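Local coordinates for protein LIN-41 (Caenorhabditis elegans, PDB 4UMG) that controls the onset of developmental plasticity in the worm, as a TRIM-NHL protein that carries a filamin domain, at residues 75-78 and 84-87; 111-114 and 119-122. All coordinates share one frame; numbering follows the deposited sequence.

Interaction 1 (75-78 and 84-87); sequences AFVI and TVEV
Val77 O accepts a backbone hydrogen bond from Val85 N at 2.9 Å. The donor is tilted 27° from the carbonyl plane. One residue nearer the hairpin turn, Ile78 and Thr84 form an antiparallel non-hydrogen-bonded pair. Beyond Val85 the strands part, and a water bridges them: it accepts from Val77 N at 3.0 Å and donates to Val85 O at 2.6 Å. The water takes the place of a direct bond between these two backbone groups.

Val77 and Val85 share one face, with Val77 CG1 3.9 Å from Val85 CB. On the opposite face, Ile78 CD1 meets the methyl CG2 of Thr84 at 3.7 Å. Val77 CG1 is anti to the backbone N (chi1 167°), which leaves CG2 beside that N, 3.6 Å from Val87 CG2. These two side chains cross at about a right angle. Val87 is directed at strand 73-78 and also sends CG1 to Ala75 CB at 4.1 Å. Tyr101 of strand 96-101 touches Val77 and Val85, and Leu99 touches Ala75 and Val87.

This is an antiparallel beta hairpin whose ladder is bridged by one water where the strands part, within the immunoglobulin-like beta-sandwich of a filamin repeat.

Interaction 2 (111-114 and 119-122); sequences LNIL and PISG
Ile120 CG1 sits between its backbone N and carbonyl carbon (chi1 64°), and the extended chi2 carries CD1 onward to Ile113. Ile113 turns CG1 anti to its carbonyl carbon (chi1 -54°). The two side chains cross obliquely, and Ile120 CD1 lies against the side of Ile113, 3.8 Å from both Ile113 CD1 and Ile113 CB.

The backbones are joined by one hydrogen bond, from Ile120 N to Ile113 O at 2.8 Å. It is fairly straight, with 158° at the hydrogen. The same oxygen receives a CA-H...O contact from Pro119 CA at 3.4 Å. Next to it, Leu114 CD2 packs on the proline ring, 3.8 Å from Pro119 CG. Asn112 OD1 lies 3.7 Å from Pro119 CB on the same ring.

Val30 of strand 26-31 touches both isoleucines. An alanine in place of Ile120 would probably keep the backbone bond but open a gap beside Ile113 CD1 and Val30.

Two kinds of contact therefore work side by side: packing of the buried isoleucines, and a carbonyl oxygen shared by an N-H and a weaker CA-H donor.

Overall arrangement
Interaction 1 and interaction 2 lie in the same mixed beta sheet, with centres about 12 Å apart. Interaction 1 closes before interaction 2 opens along the chain. Each joins the strands of one hairpin: 73-78 with 84-91, then 107-115 with 118-130. Strands 73-78 and 107-115 are sheet neighbours, so the two hairpins lie side by side in it, joined through these antiparallel strands. A probable hydrogen bond from Phe76 N to Asn112 O, 3.0 Å long, links them directly. Val77 CG2 also packs on Leu111 CD1 at 3.7 Å. Strand 96-101 pairs with 84-91 on its far side. Each contact holds one hairpin, and the pairing of 73-78 with 107-115 joins the two within the filamin-type domain.

Interaction 1 (75-78 and 84-87)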
ATOM      1  N   ALA A  75       5.269  -1.619  -4.227  1.00 26.47           N
ATOM      2  CA  ALA A  75       3.864  -1.240  -4.119  1.00 24.54           C
ATOM      3  C   ALA A  75       3.459  -0.559  -5.415  1.00 27.31           C
ATOM      4  O   ALA A  75       4.210   0.278  -5.930  1.00 26.99           O
ATOM      5  CB  ALA A  75       3.657  -0.296  -2.945  1.00 25.75           C
ATOM      6  N   PHE A  76       2.327  -0.960  -5.980  1.00 22.31           N
ATOM      7  CA  PHE A  76       1.844  -0.247  -7.145  1.00 21.97           C
ATOM      8  C   PHE A  76       0.370   0.058  -7.035  1.00 24.56           C
ATOM      9  O   PHE A  76      -0.377  -0.642  -6.358  1.00 22.60           O
ATOM     10  CB  PHE A  76       2.188  -0.880  -8.475  1.00 26.92           C
ATOM     11  CG  PHE A  76       1.654  -2.253  -8.588  1.00 29.80           C
ATOM     12  CD1 PHE A  76       0.345  -2.474  -9.013  1.00 35.83           C
ATOM     13  CD2 PHE A  76       2.482  -3.347  -8.383  1.00 32.32           C
ATOM     14  CE1 PHE A  76      -0.143  -3.768  -9.146  1.00 37.79           C
ATOM     15  CE2 PHE A  76       2.012  -4.635  -8.576  1.00 36.28           C
ATOM     16  CZ  PHE A  76       0.704  -4.837  -8.944  1.00 35.51           C
ATOM     17  N   VAL A  77      -0.045   1.102  -7.735  1.00 21.70           N
ATOM     18  CA  VAL A  77      -1.404   1.582  -7.781  1.00 21.68           C
ATOM     19  C   VAL A  77      -1.714   1.805  -9.244  1.00 24.82           C
ATOM     20  O   VAL A  77      -0.878   2.367  -9.974  1.00 22.81           O
ATOM     21  CB  VAL A  77      -1.593   2.870  -6.965  1.00 24.99           C
ATOM     22  CG1 VAL A  77      -2.938   3.547  -7.259  1.00 25.36           C
ATOM     23  CG2 VAL A  77      -1.449   2.598  -5.471  1.00 23.92           C
ATOM     24  N   ILE A  78      -2.842   1.244  -9.685  1.00 24.44           N
ATOM     25  CA  ILE A  78      -3.327   1.368 -11.058  1.00 22.93           C
ATOM     26  C   ILE A  78      -4.597   2.153 -11.003  1.00 24.26           C
ATOM     27  O   ILE A  78      -5.483   1.845 -10.199  1.00 22.40           O
ATOM     28  CB  ILE A  78      -3.587  -0.001 -11.699  1.00 25.81           C
ATOM     29  CG1 ILE A  78      -2.398  -0.944 -11.440  1.00 28.25           C
ATOM     30  CG2 ILE A  78      -3.887   0.167 -13.178  1.00 26.22           C
ATOM     31  CD1 ILE A  78      -0.914  -0.326 -11.887  1.00 32.91           C
ATOM     32  N   THR A  84      -0.526   3.375 -14.575  1.00 24.68           N
ATOM     33  CA  THR A  84       0.215   3.264 -13.299  1.00 23.97           C
ATOM     34  C   THR A  84       0.263   4.647 -12.692  1.00 27.29           C
ATOM     35  O   THR A  84       0.320   5.655 -13.405  1.00 27.25           O
ATOM     36  CB  THR A  84       1.642   2.727 -13.498  1.00 33.22           C
ATOM     37  OG1 THR A  84       2.358   3.581 -14.366  1.00 34.93           O
ATOM     38  CG2 THR A  84       1.672   1.311 -14.052  1.00 34.59           C
ATOM     39  N   VAL A  85       0.214   4.684 -11.370  1.00 23.38           N
ATOM     40  CA  VAL A  85       0.217   5.916 -10.577  1.00 22.82           C
ATOM     41  C   VAL A  85       1.482   5.815  -9.779  1.00 26.83           C
ATOM     42  O   VAL A  85       1.773   4.759  -9.217  1.00 26.62           O
ATOM     43  CB  VAL A  85      -1.087   5.942  -9.702  1.00 26.21           C
ATOM     44  CG1 VAL A  85      -1.122   7.103  -8.732  1.00 27.59           C
ATOM     45  CG2 VAL A  85      -2.339   5.948 -10.599  1.00 26.06           C
ATOM     46  N   GLU A  86       2.240   6.920  -9.680  1.00 24.05           N
ATOM     47  CA  GLU A  86       3.498   6.869  -8.939  1.00 25.75           C
ATOM     48  C   GLU A  86       3.238   6.709  -7.434  1.00 28.62           C
ATOM     49  O   GLU A  86       2.493   7.494  -6.848  1.00 27.28           O
ATOM     50  CB  GLU A  86       4.320   8.140  -9.217  1.00 27.79           C
ATOM     51  CG  GLU A  86       5.693   8.171  -8.550  1.00 37.92           C
ATOM     52  CD  GLU A  86       6.778   7.251  -9.091  1.00 56.15           C
ATOM     53  OE1 GLU A  86       6.686   6.812 -10.260  1.00 60.79           O
ATOM     54  OE2 GLU A  86       7.758   7.020  -8.351  1.00 53.90           O
ATOM     55  N   VAL A  87       3.834   5.681  -6.832  1.00 24.64           N
ATOM     56  CA  VAL A  87       3.687   5.457  -5.373  1.00 23.20           C
ATOM     57  C   VAL A  87       5.005   5.795  -4.689  1.00 28.73           C
ATOM     58  O   VAL A  87       6.032   5.242  -5.047  1.00 27.44           O
ATOM     59  CB  VAL A  87       3.254   3.993  -5.058  1.00 27.59           C
ATOM     60  CG1 VAL A  87       3.124   3.763  -3.550  1.00 28.22           C
ATOM     61  CG2 VAL A  87       1.939   3.661  -5.765  1.00 28.00           C
TER
HETATM   62  O   HOH W   1       2.381   2.193  -9.155  1.00 23.84           O

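Interaction 2 (111-114 and 119-122)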
ATOM      1  N   LEU A 111      -4.754  -1.670  -5.907  1.00 24.82           N
ATOM      2  CA  LEU A 111      -3.552  -1.575  -5.095  1.00 24.37           C
ATOM      3  C   LEU A 111      -2.983  -2.951  -4.921  1.00 25.97           C
ATOM      4  O   LEU A 111      -3.734  -3.895  -4.633  1.00 25.67           O
ATOM      5  CB  LEU A 111      -3.932  -1.048  -3.702  1.00 25.34           C
ATOM      6  CG  LEU A 111      -2.842  -1.074  -2.612  1.00 27.82           C
ATOM      7  CD1 LEU A 111      -1.670  -0.127  -2.939  1.00 27.68           C
ATOM      8  CD2 LEU A 111      -3.428  -0.754  -1.252  1.00 30.07           C
ATOM      9  N   ASN A 112      -1.677  -3.074  -5.075  1.00 23.26           N
ATOM     10  CA  ASN A 112      -0.997  -4.341  -4.741  1.00 22.10           C
ATOM     11  C   ASN A 112       0.313  -4.019  -4.023  1.00 26.31           C
ATOM     12  O   ASN A 112       1.005  -3.097  -4.420  1.00 25.65           O
ATOM     13  CB  ASN A 112      -0.802  -5.282  -5.960  1.00 21.65           C
ATOM     14  CG  ASN A 112      -0.663  -6.753  -5.556  1.00 32.03           C
ATOM     15  OD1 ASN A 112      -0.628  -7.069  -4.374  1.00 26.73           O
ATOM     16  ND2 ASN A 112      -0.611  -7.698  -6.518  1.00 28.69           N
ATOM     17  N   ILE A 113       0.635  -4.744  -2.925  1.00 24.00           N
ATOM     18  CA  ILE A 113       1.884  -4.523  -2.204  1.00 23.07           C
ATOM     19  C   ILE A 113       2.515  -5.902  -2.067  1.00 28.65           C
ATOM     20  O   ILE A 113       1.852  -6.823  -1.601  1.00 25.93           O
ATOM     21  CB  ILE A 113       1.650  -3.874  -0.827  1.00 27.28           C
ATOM     22  CG1 ILE A 113       0.827  -2.562  -0.952  1.00 28.54           C
ATOM     23  CG2 ILE A 113       2.999  -3.626  -0.102  1.00 28.42           C
ATOM     24  CD1 ILE A 113      -0.024  -2.263   0.343  1.00 31.91           C
ATOM     25  N   LEU A 114       3.758  -6.045  -2.568  1.00 28.28           N
ATOM     26  CA  LEU A 114       4.504  -7.288  -2.619  1.00 28.56           C
ATOM     27  C   LEU A 114       5.703  -7.237  -1.713  1.00 32.00           C
ATOM     28  O   LEU A 114       6.483  -6.290  -1.769  1.00 32.38           O
ATOM     29  CB  LEU A 114       5.007  -7.579  -4.048  1.00 29.02           C
ATOM     30  CG  LEU A 114       4.059  -7.471  -5.248  1.00 35.10           C
ATOM     31  CD1 LEU A 114       4.782  -7.927  -6.514  1.00 37.13           C
ATOM     32  CD2 LEU A 114       2.820  -8.301  -5.089  1.00 38.31           C
ATOM     33  N   PRO A 119       2.303 -11.053  -2.738  1.00 24.78           N
ATOM     34  CA  PRO A 119       1.324 -10.079  -2.198  1.00 24.84           C
ATOM     35  C   PRO A 119       1.161 -10.199  -0.693  1.00 30.04           C
ATOM     36  O   PRO A 119       1.118 -11.333  -0.166  1.00 29.05           O
ATOM     37  CB  PRO A 119       0.015 -10.452  -2.898  1.00 26.73           C
ATOM     38  CG  PRO A 119       0.466 -11.101  -4.210  1.00 31.29           C
ATOM     39  CD  PRO A 119       1.711 -11.876  -3.816  1.00 28.04           C
ATOM     40  N   ILE A 120       1.076  -9.045   0.004  1.00 25.64           N
ATOM     41  CA  ILE A 120       0.891  -9.086   1.452  1.00 27.21           C
ATOM     42  C   ILE A 120      -0.526  -9.488   1.783  1.00 31.09           C
ATOM     43  O   ILE A 120      -1.359  -9.564   0.878  1.00 28.38           O
ATOM     44  CB  ILE A 120       1.292  -7.768   2.129  1.00 29.32           C
ATOM     45  CG1 ILE A 120       0.380  -6.563   1.675  1.00 29.92           C
ATOM     46  CG2 ILE A 120       2.792  -7.516   1.904  1.00 30.53           C
ATOM     47  CD1 ILE A 120       0.487  -5.305   2.550  1.00 29.68           C
ATOM     48  N   SER A 121      -0.831  -9.684   3.092  1.00 31.34           N
ATOM     49  CA  SER A 121      -2.197 -10.063   3.461  1.00 31.76           C
ATOM     50  C   SER A 121      -3.169  -8.986   2.991  1.00 34.29           C
ATOM     51  O   SER A 121      -2.921  -7.793   3.169  1.00 33.79           O
ATOM     52  CB  SER A 121      -2.312 -10.264   4.971  1.00 39.69           C
ATOM     53  OG  SER A 121      -2.122  -9.033   5.636  1.00 54.95           O
ATOM     54  N   GLY A 122      -4.224  -9.408   2.335  1.00 31.61           N
ATOM     55  CA  GLY A 122      -5.244  -8.486   1.870  1.00 31.68           C
ATOM     56  C   GLY A 122      -5.021  -7.892   0.499  1.00 34.90           C
ATOM     57  O   GLY A 122      -5.872  -7.127   0.054  1.00 34.80           O
TER